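Local coordinates for Hydrogenase/urease maturation factor HypB (Helicobacter pylori, PDB 4LPS), which binds and slowly hydrolyses GTP and is required for inserting nickel into [NiFe] hydrogenases and for maturing urease, at residues 151-156 and 236-241. Sequence-based numbering, arbitrary orientation.
Sequences AMNIVL and YQSTHS
The first torsions of M152 and Y236 set CG of each, and the two side chains meet at the ring edge. In M152, CG lies beside the backbone N and anti to the carbonyl carbon (chi1 -57°). In Y236, CG is anti to the backbone N (chi1 174°). The two side chains cross at about a right angle, and M152 CG lies near the plane of the Y236 ring, 3.7 Å from Y236 CD2. M152 SD stands obliquely to the same ring in a Met-aromatic contact, 5.5 Å from the centroid. Y236 OH is hydrogen-bonded to D177, whose carboxylate also accepts from the backbone N of N153.

A single direct hydrogen bond crosses the contact, from S238 N to A151 O at 2.8 Å. The Q237 amide lies against A151, with Q237 OE1 3.3 Å from A151 CB, while Q237 NE2 is hydrogen-bonded to N235 OD1.

The contact joins the start of strand 152-158 to the C-terminal tail that follows helix 218-234, which packs against M152 through F227 and K231. This strand lies between strands 47-52 and 178-182 in the parallel sheet of the P-loop GTPase fold.

S238 OG accepts from H240 N, an ST turn. N153 ND2 donates to a water at 2.8 Å, and N153 OD1 takes a hydrogen bond from N50 of the adjacent strand. The same water lies close to S238 OG, but that distance is too short for the link to be more than doubtful.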
loop_
_atom_site.group_PDB
_atom_site.type_symbol
_atom_site.label_atom_id
_atom_site.label_comp_id
_atom_site.label_asym_id
_atom_site.label_seq_id
_atom_site.Cartn_x
_atom_site.Cartn_y
_atom_site.Cartn_z
ATOM N N ALA A 151 -0.825 3.911 -9.153
ATOM C CA ALA A 151 -1.368 5.265 -9.138
ATOM C C ALA A 151 -0.963 5.977 -7.852
ATOM O O ALA A 151 -0.665 7.172 -7.851
ATOM C CB ALA A 151 -2.881 5.235 -9.284
ATOM N N MET A 152 -0.959 5.228 -6.754
ATOM C CA MET A 152 -0.520 5.764 -5.472
ATOM C C MET A 152 0.397 4.789 -4.758
ATOM O O MET A 152 0.164 3.576 -4.749
ATOM C CB MET A 152 -1.709 6.097 -4.562
ATOM C CG MET A 152 -2.724 7.071 -5.136
ATOM S SD MET A 152 -3.939 7.575 -3.895
ATOM C CE MET A 152 -2.964 8.737 -2.938
ATOM N N ASN A 153 1.445 5.342 -4.164
ATOM C CA ASN A 153 2.311 4.594 -3.272
ATOM C C ASN A 153 2.121 5.135 -1.864
ATOM O O ASN A 153 2.405 6.301 -1.589
ATOM C CB ASN A 153 3.768 4.697 -3.720
ATOM C CG ASN A 153 3.960 4.272 -5.160
ATOM O OD1 ASN A 153 4.053 3.081 -5.463
ATOM N ND2 ASN A 153 4.012 5.246 -6.061
ATOM N N ILE A 154 1.614 4.288 -0.980
ATOM C CA ILE A 154 1.244 4.724 0.358
ATOM C C ILE A 154 2.060 3.993 1.420
ATOM O O ILE A 154 2.199 2.768 1.384
ATOM C CB ILE A 154 -0.261 4.519 0.595
ATOM C CG1 ILE A 154 -1.052 5.343 -0.428
ATOM C CG2 ILE A 154 -0.640 4.914 2.015
ATOM C CD1 ILE A 154 -2.525 4.985 -0.525
ATOM N N VAL A 155 2.612 4.765 2.353
ATOM C CA VAL A 155 3.500 4.231 3.376
ATOM C C VAL A 155 2.867 4.261 4.769
ATOM O O VAL A 155 2.354 5.291 5.207
ATOM C CB VAL A 155 4.831 5.010 3.415
ATOM C CG1 VAL A 155 5.751 4.440 4.479
ATOM C CG2 VAL A 155 5.511 4.964 2.051
ATOM N N LEU A 156 2.898 3.121 5.456
ATOM C CA LEU A 156 2.459 3.059 6.844
ATOM C C LEU A 156 3.637 3.215 7.791
ATOM O O LEU A 156 4.690 2.605 7.600
ATOM C CB LEU A 156 1.731 1.744 7.149
ATOM C CG LEU A 156 0.297 1.532 6.658
ATOM C CD1 LEU A 156 0.224 1.315 5.151
ATOM C CD2 LEU A 156 -0.329 0.358 7.395
ATOM N N TYR A 236 -5.952 10.390 -9.898
ATOM C CA TYR A 236 -4.607 10.769 -9.482
ATOM C C TYR A 236 -3.620 9.675 -9.852
ATOM O O TYR A 236 -3.799 8.515 -9.484
ATOM C CB TYR A 236 -4.538 11.043 -7.978
ATOM C CG TYR A 236 -3.129 11.299 -7.486
ATOM C CD1 TYR A 236 -2.552 12.559 -7.589
ATOM C CD2 TYR A 236 -2.374 10.277 -6.923
ATOM C CE1 TYR A 236 -1.264 12.793 -7.144
ATOM C CE2 TYR A 236 -1.086 10.500 -6.478
ATOM C CZ TYR A 236 -0.537 11.760 -6.589
ATOM O OH TYR A 236 0.746 11.982 -6.143
ATOM N N GLN A 237 -2.565 10.056 -10.562
ATOM C CA GLN A 237 -1.535 9.106 -10.951
ATOM C C GLN A 237 -0.178 9.683 -10.606
ATOM O O GLN A 237 0.262 10.660 -11.219
ATOM C CB GLN A 237 -1.618 8.788 -12.445
ATOM C CG GLN A 237 -2.909 8.094 -12.856
ATOM C CD GLN A 237 -2.900 6.614 -12.532
ATOM O OE1 GLN A 237 -1.848 6.027 -12.277
ATOM N NE2 GLN A 237 -4.079 6.002 -12.538
ATOM N N SER A 238 0.477 9.077 -9.618
ATOM C CA SER A 238 1.757 9.569 -9.124
ATOM C C SER A 238 2.794 9.658 -10.235
ATOM O O SER A 238 2.935 8.743 -11.052
ATOM C CB SER A 238 2.275 8.670 -7.999
ATOM O OG SER A 238 3.558 9.081 -7.566
ATOM N N THR A 239 3.519 10.771 -10.259
ATOM C CA THR A 239 4.587 10.951 -11.227
ATOM C C THR A 239 5.934 10.707 -10.567
ATOM O O THR A 239 6.972 11.105 -11.101
ATOM C CB THR A 239 4.571 12.370 -11.835
ATOM O OG1 THR A 239 4.727 13.339 -10.790
ATOM C CG2 THR A 239 3.263 12.627 -12.562
ATOM N N HIS A 240 5.916 10.050 -9.410
ATOM C CA HIS A 240 7.142 9.849 -8.648
ATOM C C HIS A 240 8.140 8.977 -9.391
ATOM O O HIS A 240 7.783 7.937 -9.949
ATOM C CB HIS A 240 6.864 9.216 -7.288
ATOM C CG HIS A 240 8.099 9.037 -6.464
ATOM N ND1 HIS A 240 8.729 10.089 -5.834
ATOM C CD2 HIS A 240 8.854 7.941 -6.212
ATOM C CE1 HIS A 240 9.800 9.644 -5.203
ATOM N NE2 HIS A 240 9.902 8.346 -5.419
ATOM N N SER A 241 9.396 9.406 -9.383
ATOM C CA SER A 241 10.466 8.643 -10.005
ATOM C C SER A 241 11.202 7.784 -8.991
ATOM O O SER A 241 11.695 8.279 -7.977
ATOM C CB SER A 241 11.450 9.564 -10.704
ATOM O OG SER A 241 12.446 8.797 -11.357
HETATM O O HOH W 1 4.340 7.989 -5.522
#